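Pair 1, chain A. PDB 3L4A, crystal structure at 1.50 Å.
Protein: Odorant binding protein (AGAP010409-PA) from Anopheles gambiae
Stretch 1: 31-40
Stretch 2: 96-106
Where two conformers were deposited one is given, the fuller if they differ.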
# COMPACT_ATOMS: atom_id res chain seq x y z
N GLU A 31 -5.83 -9.47 2.86
CA GLU A 31 -4.98 -9.84 3.98
C GLU A 31 -3.54 -9.92 3.51
O GLU A 31 -3.22 -10.67 2.59
CB GLU A 31 -5.43 -11.19 4.55
CG GLU A 31 -6.89 -11.22 4.97
CD GLU A 31 -7.39 -12.62 5.26
OE1 GLU A 31 -6.78 -13.59 4.77
OE2 GLU A 31 -8.41 -12.75 5.98
N PHE A 32 -2.66 -9.14 4.13
CA PHE A 32 -1.26 -9.07 3.69
C PHE A 32 -0.27 -9.34 4.82
O PHE A 32 0.13 -8.43 5.53
CB PHE A 32 -0.99 -7.71 3.03
CG PHE A 32 -1.96 -7.39 1.95
CD1 PHE A 32 -3.10 -6.65 2.22
CD2 PHE A 32 -1.77 -7.87 0.66
CE1 PHE A 32 -4.01 -6.37 1.22
CE2 PHE A 32 -2.67 -7.59 -0.35
CZ PHE A 32 -3.80 -6.84 -0.07
N PRO A 33 0.12 -10.61 4.98
CA PRO A 33 1.02 -11.05 6.05
C PRO A 33 2.41 -10.42 5.96
O PRO A 33 2.81 -9.96 4.89
CB PRO A 33 1.14 -12.56 5.82
CG PRO A 33 -0.03 -12.91 4.97
CD PRO A 33 -0.28 -11.72 4.11
N ASP A 34 3.12 -10.40 7.09
CA ASP A 34 4.42 -9.76 7.18
C ASP A 34 5.53 -10.74 6.80
O ASP A 34 6.27 -11.24 7.65
CB ASP A 34 4.63 -9.20 8.59
CG ASP A 34 5.84 -8.30 8.70
OD1 ASP A 34 6.70 -8.32 7.80
OD2 ASP A 34 5.94 -7.56 9.71
N ASP A 35 5.62 -11.03 5.50
CA ASP A 35 6.62 -11.95 4.97
C ASP A 35 7.25 -11.34 3.71
O ASP A 35 6.65 -10.48 3.09
CB ASP A 35 5.97 -13.30 4.67
CG ASP A 35 5.07 -13.26 3.45
OD1 ASP A 35 3.84 -13.18 3.62
OD2 ASP A 35 5.60 -13.33 2.32
N PRO A 36 8.46 -11.77 3.34
CA PRO A 36 9.19 -11.13 2.24
C PRO A 36 8.46 -11.14 0.89
O PRO A 36 8.56 -10.17 0.14
CB PRO A 36 10.48 -11.94 2.15
CG PRO A 36 10.66 -12.50 3.51
CD PRO A 36 9.29 -12.78 4.03
N VAL A 37 7.75 -12.22 0.58
CA VAL A 37 7.01 -12.29 -0.67
C VAL A 37 5.90 -11.25 -0.67
O VAL A 37 5.76 -10.46 -1.61
CB VAL A 37 6.41 -13.69 -0.90
CG1 VAL A 37 5.56 -13.71 -2.16
CG2 VAL A 37 7.53 -14.72 -1.00
N THR A 38 5.11 -11.25 0.39
CA THR A 38 4.03 -10.28 0.53
C THR A 38 4.56 -8.84 0.53
O THR A 38 3.90 -7.94 0.00
CB THR A 38 3.19 -10.54 1.78
OG1 THR A 38 2.59 -11.84 1.67
CG2 THR A 38 2.08 -9.52 1.90
N HIS A 39 5.72 -8.61 1.12
CA HIS A 39 6.30 -7.26 1.07
C HIS A 39 6.41 -6.81 -0.38
O HIS A 39 5.99 -5.70 -0.73
CB HIS A 39 7.69 -7.21 1.69
CG HIS A 39 7.71 -7.48 3.16
ND1 HIS A 39 8.89 -7.71 3.85
CD2 HIS A 39 6.72 -7.58 4.07
CE1 HIS A 39 8.61 -7.92 5.12
NE2 HIS A 39 7.30 -7.85 5.29
N CYS A 40 7.00 -7.65 -1.21
CA CYS A 40 7.17 -7.30 -2.61
C CYS A 40 5.85 -7.25 -3.37
O CYS A 40 5.68 -6.43 -4.27
CB CYS A 40 8.16 -8.25 -3.30
SG CYS A 40 9.87 -8.06 -2.75
N LEU A 96 13.59 -2.31 -0.82
CA LEU A 96 12.46 -1.57 -1.42
C LEU A 96 11.10 -2.19 -1.11
O LEU A 96 10.10 -1.49 -0.98
CB LEU A 96 12.63 -1.47 -2.94
CG LEU A 96 13.75 -0.59 -3.47
CD1 LEU A 96 13.60 -0.42 -4.97
CD2 LEU A 96 13.75 0.76 -2.77
N CYS A 97 11.06 -3.52 -1.02
CA CYS A 97 9.81 -4.17 -0.70
C CYS A 97 9.45 -3.95 0.76
O CYS A 97 8.30 -3.65 1.08
CB CYS A 97 9.90 -5.67 -0.97
SG CYS A 97 10.21 -6.05 -2.70
N GLU A 98 10.43 -4.10 1.64
CA GLU A 98 10.18 -3.86 3.06
C GLU A 98 9.73 -2.40 3.28
O GLU A 98 8.84 -2.13 4.09
CB GLU A 98 11.43 -4.17 3.89
CG GLU A 98 11.23 -4.02 5.39
CD GLU A 98 12.51 -4.21 6.16
OE1 GLU A 98 12.60 -3.71 7.30
OE2 GLU A 98 13.44 -4.84 5.62
N ARG A 99 10.34 -1.48 2.54
CA ARG A 99 9.99 -0.07 2.64
C ARG A 99 8.52 0.17 2.27
O ARG A 99 7.80 0.87 2.99
CB ARG A 99 10.91 0.78 1.76
CG ARG A 99 10.73 2.27 1.94
CD ARG A 99 11.43 3.05 0.84
NE ARG A 99 12.87 2.85 0.90
CZ ARG A 99 13.71 3.24 -0.04
NH1 ARG A 99 13.25 3.85 -1.13
NH2 ARG A 99 15.01 3.01 0.09
N ALA A 100 8.09 -0.39 1.14
CA ALA A 100 6.71 -0.21 0.71
C ALA A 100 5.75 -0.83 1.71
O ALA A 100 4.71 -0.24 2.02
CB ALA A 100 6.49 -0.82 -0.68
N TYR A 101 6.08 -2.02 2.21
CA TYR A 101 5.20 -2.68 3.16
C TYR A 101 5.06 -1.86 4.44
O TYR A 101 3.96 -1.66 4.95
CB TYR A 101 5.72 -4.08 3.46
CG TYR A 101 4.79 -4.91 4.31
CD1 TYR A 101 4.98 -5.00 5.68
CD2 TYR A 101 3.74 -5.62 3.74
CE1 TYR A 101 4.12 -5.77 6.46
CE2 TYR A 101 2.88 -6.39 4.52
CZ TYR A 101 3.08 -6.45 5.88
OH TYR A 101 2.25 -7.21 6.67
N SER A 102 6.20 -1.38 4.95
CA SER A 102 6.20 -0.52 6.13
C SER A 102 5.35 0.72 5.90
O SER A 102 4.56 1.12 6.76
CB SER A 102 7.61 -0.12 6.53
OG SER A 102 7.59 0.65 7.72
N ALA A 103 5.51 1.34 4.74
CA ALA A 103 4.74 2.54 4.41
C ALA A 103 3.25 2.25 4.49
O ALA A 103 2.49 2.98 5.13
CB ALA A 103 5.12 3.04 3.02
N PHE A 104 2.82 1.17 3.84
CA PHE A 104 1.40 0.86 3.80
C PHE A 104 0.81 0.46 5.16
O PHE A 104 -0.39 0.58 5.37
CB PHE A 104 1.09 -0.18 2.72
CG PHE A 104 0.94 0.42 1.35
CD1 PHE A 104 -0.21 1.13 1.01
CD2 PHE A 104 1.94 0.29 0.39
CE1 PHE A 104 -0.36 1.69 -0.25
CE2 PHE A 104 1.80 0.85 -0.87
CZ PHE A 104 0.64 1.55 -1.19
N GLN A 105 1.65 0.03 6.09
CA GLN A 105 1.15 -0.24 7.44
C GLN A 105 0.49 1.00 8.06
O GLN A 105 -0.41 0.88 8.89
CB GLN A 105 2.26 -0.77 8.34
CG GLN A 105 2.68 -2.20 8.01
CD GLN A 105 3.77 -2.70 8.93
OE1 GLN A 105 3.76 -3.85 9.36
NE2 GLN A 105 4.72 -1.82 9.24
N CYS A 106 0.94 2.19 7.66
CA CYS A 106 0.32 3.41 8.17
C CYS A 106 -1.15 3.49 7.81
O CYS A 106 -1.94 4.06 8.56
CB CYS A 106 1.04 4.64 7.62
SG CYS A 106 2.58 4.98 8.49

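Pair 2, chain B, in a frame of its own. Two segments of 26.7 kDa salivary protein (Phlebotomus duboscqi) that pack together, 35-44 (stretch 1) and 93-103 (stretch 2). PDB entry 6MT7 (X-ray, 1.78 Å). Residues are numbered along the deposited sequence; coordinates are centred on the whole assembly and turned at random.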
# COMPACT_ATOMS: atom_id res chain seq x y z
N ASN B 35 2.28 6.94 -17.21
CA ASN B 35 1.90 8.28 -17.66
C ASN B 35 0.79 8.76 -16.74
O ASN B 35 -0.18 8.03 -16.52
CB ASN B 35 1.43 8.25 -19.12
CG ASN B 35 0.98 9.60 -19.61
OD1 ASN B 35 1.50 10.63 -19.18
ND2 ASN B 35 0.01 9.62 -20.53
N LEU B 36 0.93 9.98 -16.20
CA LEU B 36 0.02 10.49 -15.18
C LEU B 36 -0.61 11.78 -15.68
O LEU B 36 -0.11 12.88 -15.38
CB LEU B 36 0.76 10.74 -13.86
CG LEU B 36 1.39 9.51 -13.21
CD1 LEU B 36 2.13 9.93 -11.94
CD2 LEU B 36 0.36 8.45 -12.90
N PRO B 37 -1.71 11.70 -16.42
CA PRO B 37 -2.30 12.90 -17.01
C PRO B 37 -2.88 13.84 -15.97
O PRO B 37 -3.19 13.47 -14.84
CB PRO B 37 -3.42 12.34 -17.92
CG PRO B 37 -3.03 10.90 -18.16
CD PRO B 37 -2.39 10.47 -16.88
N ASN B 38 -3.06 15.09 -16.40
CA ASN B 38 -3.55 16.15 -15.52
C ASN B 38 -5.08 16.14 -15.48
O ASN B 38 -5.76 17.00 -16.04
CB ASN B 38 -3.01 17.50 -15.97
CG ASN B 38 -3.37 18.63 -15.02
OD1 ASN B 38 -3.65 18.41 -13.85
ND2 ASN B 38 -3.35 19.87 -15.54
N ASP B 39 -5.62 15.13 -14.80
CA ASP B 39 -7.06 15.07 -14.57
C ASP B 39 -7.33 14.66 -13.13
O ASP B 39 -6.45 14.14 -12.43
CB ASP B 39 -7.80 14.14 -15.57
CG ASP B 39 -7.25 12.72 -15.64
OD1 ASP B 39 -7.09 12.06 -14.58
OD2 ASP B 39 -7.03 12.23 -16.77
N GLU B 40 -8.56 14.93 -12.68
CA GLU B 40 -8.89 14.79 -11.26
C GLU B 40 -8.68 13.36 -10.77
O GLU B 40 -8.15 13.16 -9.67
CB GLU B 40 -10.34 15.22 -11.03
CG GLU B 40 -10.78 15.12 -9.56
CD GLU B 40 -12.16 15.73 -9.36
OE1 GLU B 40 -12.49 16.68 -10.09
OE2 GLU B 40 -12.91 15.25 -8.49
N ASP B 41 -9.10 12.35 -11.53
CA ASP B 41 -8.93 10.98 -11.05
C ASP B 41 -7.46 10.63 -10.92
O ASP B 41 -7.06 9.93 -9.97
CB ASP B 41 -9.67 10.00 -11.96
CG ASP B 41 -11.17 9.98 -11.69
OD1 ASP B 41 -11.59 10.57 -10.68
OD2 ASP B 41 -11.91 9.38 -12.49
N THR B 42 -6.62 11.12 -11.84
CA THR B 42 -5.18 10.88 -11.71
C THR B 42 -4.61 11.61 -10.50
O THR B 42 -3.74 11.08 -9.79
CB THR B 42 -4.44 11.32 -12.97
OG1 THR B 42 -4.95 10.62 -14.11
CG2 THR B 42 -2.95 11.01 -12.86
N HIS B 43 -5.07 12.84 -10.24
CA HIS B 43 -4.63 13.54 -9.03
C HIS B 43 -4.88 12.67 -7.80
O HIS B 43 -3.99 12.51 -6.96
CB HIS B 43 -5.36 14.87 -8.85
CG HIS B 43 -5.22 15.81 -10.01
ND1 HIS B 43 -6.05 16.90 -10.18
CD2 HIS B 43 -4.36 15.83 -11.05
CE1 HIS B 43 -5.70 17.55 -11.27
NE2 HIS B 43 -4.68 16.92 -11.82
N CYS B 44 -6.09 12.12 -7.67
CA CYS B 44 -6.39 11.38 -6.46
C CYS B 44 -5.75 10.01 -6.45
O CYS B 44 -5.41 9.50 -5.37
CB CYS B 44 -7.90 11.28 -6.26
SG CYS B 44 -8.58 12.90 -5.74
N THR B 93 -5.39 18.56 -0.61
CA THR B 93 -6.13 18.11 -1.78
C THR B 93 -5.28 17.19 -2.64
O THR B 93 -4.04 17.20 -2.59
CB THR B 93 -6.59 19.30 -2.65
OG1 THR B 93 -5.45 20.01 -3.15
CG2 THR B 93 -7.45 20.26 -1.83
N CYS B 94 -5.96 16.38 -3.46
CA CYS B 94 -5.24 15.59 -4.45
C CYS B 94 -4.54 16.50 -5.45
O CYS B 94 -3.44 16.20 -5.91
CB CYS B 94 -6.19 14.67 -5.21
SG CYS B 94 -7.34 13.65 -4.25
N LYS B 95 -5.20 17.59 -5.84
CA LYS B 95 -4.62 18.49 -6.83
C LYS B 95 -3.29 19.06 -6.35
O LYS B 95 -2.32 19.11 -7.12
CB LYS B 95 -5.61 19.61 -7.15
CG LYS B 95 -5.01 20.78 -7.92
CD LYS B 95 -4.99 20.51 -9.40
CE LYS B 95 -5.08 21.83 -10.18
NZ LYS B 95 -3.85 22.66 -10.00
N ASP B 96 -3.21 19.48 -5.08
CA ASP B 96 -1.97 20.08 -4.59
C ASP B 96 -0.86 19.04 -4.51
O ASP B 96 0.30 19.32 -4.87
CB ASP B 96 -2.20 20.71 -3.22
CG ASP B 96 -1.17 21.78 -2.88
OD1 ASP B 96 -0.67 22.45 -3.81
OD2 ASP B 96 -0.88 21.96 -1.68
N ILE B 97 -1.18 17.83 -4.05
CA ILE B 97 -0.15 16.80 -3.95
C ILE B 97 0.34 16.40 -5.34
O ILE B 97 1.54 16.20 -5.56
CB ILE B 97 -0.69 15.60 -3.15
CG1 ILE B 97 -0.85 16.01 -1.69
CG2 ILE B 97 0.25 14.41 -3.28
CD1 ILE B 97 -1.72 15.09 -0.89
N TYR B 98 -0.59 16.30 -6.30
CA TYR B 98 -0.21 16.05 -7.69
C TYR B 98 0.68 17.16 -8.23
O TYR B 98 1.73 16.90 -8.81
CB TYR B 98 -1.48 15.90 -8.54
CG TYR B 98 -1.23 15.72 -10.02
CD1 TYR B 98 -1.15 16.82 -10.87
CD2 TYR B 98 -1.09 14.45 -10.57
CE1 TYR B 98 -0.92 16.66 -12.23
CE2 TYR B 98 -0.87 14.28 -11.94
CZ TYR B 98 -0.79 15.39 -12.76
OH TYR B 98 -0.57 15.27 -14.11
N ASP B 99 0.26 18.43 -8.04
CA ASP B 99 1.03 19.53 -8.60
C ASP B 99 2.43 19.60 -8.00
O ASP B 99 3.38 20.01 -8.67
CB ASP B 99 0.32 20.87 -8.37
CG ASP B 99 -0.92 21.04 -9.24
OD1 ASP B 99 -1.10 20.28 -10.22
OD2 ASP B 99 -1.71 21.95 -8.94
N LYS B 100 2.56 19.22 -6.73
CA LYS B 100 3.86 19.25 -6.09
C LYS B 100 4.75 18.12 -6.54
O LYS B 100 5.97 18.24 -6.43
CB LYS B 100 3.69 19.23 -4.57
CG LYS B 100 3.42 20.62 -4.00
CD LYS B 100 3.17 20.59 -2.50
CE LYS B 100 4.45 20.37 -1.72
NZ LYS B 100 5.12 21.66 -1.39
N THR B 101 4.19 17.04 -7.09
CA THR B 101 5.01 15.89 -7.41
C THR B 101 5.07 15.54 -8.89
O THR B 101 5.88 14.68 -9.26
CB THR B 101 4.55 14.66 -6.61
OG1 THR B 101 3.16 14.44 -6.80
CG2 THR B 101 4.78 14.90 -5.15
N ILE B 102 4.29 16.18 -9.76
CA ILE B 102 4.19 15.67 -11.13
C ILE B 102 5.50 15.91 -11.89
O ILE B 102 5.95 15.04 -12.64
CB ILE B 102 2.97 16.26 -11.85
CG1 ILE B 102 2.79 15.64 -13.25
CG2 ILE B 102 3.06 17.77 -11.94
CD1 ILE B 102 2.81 14.10 -13.28
N ASN B 103 6.15 17.06 -11.69
CA ASN B 103 7.43 17.28 -12.37
C ASN B 103 8.51 16.37 -11.81
O ASN B 103 9.37 15.89 -12.56
CB ASN B 103 7.87 18.74 -12.24
CG ASN B 103 7.14 19.65 -13.20
OD1 ASN B 103 6.68 19.21 -14.25
ND2 ASN B 103 7.05 20.93 -12.85
O HOH W 1 -3.05 20.46 -12.07

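In both pairs an extended segment turns into the first residues of a helix, and that helix packs across a second one at a steep angle: 75° between axes 8.0 Å apart at closest approach in pair 1, 79° and 8.3 Å in pair 2. The N, CA and C atoms of 14 central residues superpose with an RMSD of 0.3 Å. A disulfide ties the helices together where their CA atoms come nearest, Cys A40 SG to Cys A97 SG at 2.0 Å in pair 1 and Cys B44 SG to Cys B94 SG at 2.1 Å in pair 2, with chi3 of 96° and 93°.

The matched tyrosines, Tyr A101 and Tyr B98, both chi1 t, reach from the second helix into the bend of the first stretch. Each hydroxyl donates to a loop carbonyl lying near the ring plane: Tyr A101 OH to Phe A32 O and Tyr B98 OH to Leu B36 O, both 2.7 Å. Over one ring face sits the matched histidine, with His A39 CD2 3.3 Å from Tyr A101 CG and His B43 CD2 3.3 Å from Tyr B98 CG; the ring planes are oblique, at 41° and 43°.

A bond back to the loop holds each histidine, and here the acceptor differs: a carboxylate in pair 1 (His A39 NE2 to Asp A34 OD1, 2.6 Å), an amide oxygen in pair 2 (His B43 NE2 to Asn B38 OD1, 2.7 Å). The side-chain centres of Asp A34 and Asn B38 fall 0.1 Å apart, so either group fills the place. The helix start is also the same in both: Asp A35 OD2 caps Thr A38 N and Asp B39 OD1 caps Thr B42 N, both at 2.9 Å, and each threonine OG1 donates to its aspartate.

Differences gather around this frame. Phe A32 starts toward the second helix, but its ring leads away, leaving CB 4.4 Å from Tyr A101 CE2. Leu B36 keeps a similar contact, CB to Tyr B98 CE2 at 4.3 Å, and adds another, CB to Ile B102 CD1 at 4.0 Å. Beside the histidine, the CA-to-CB bond of Glu A98 points away, and its closest approach is CA, 4.1 Å from His A39 ND1; that of the matched Lys B95 points sideways, and the chain lies along the ring, with Lys B95 CD 3.6 Å from His B43 CE1. Lys B95 NZ then forms a very short salt bridge with Asp B99 OD2, 2.5 Å. Asp B99, matched by Ser A102, extends the network across the interface: water 1 donates to Asp B99 OD1 at 2.7 Å and to Asn B38 OD1 at 2.8 Å.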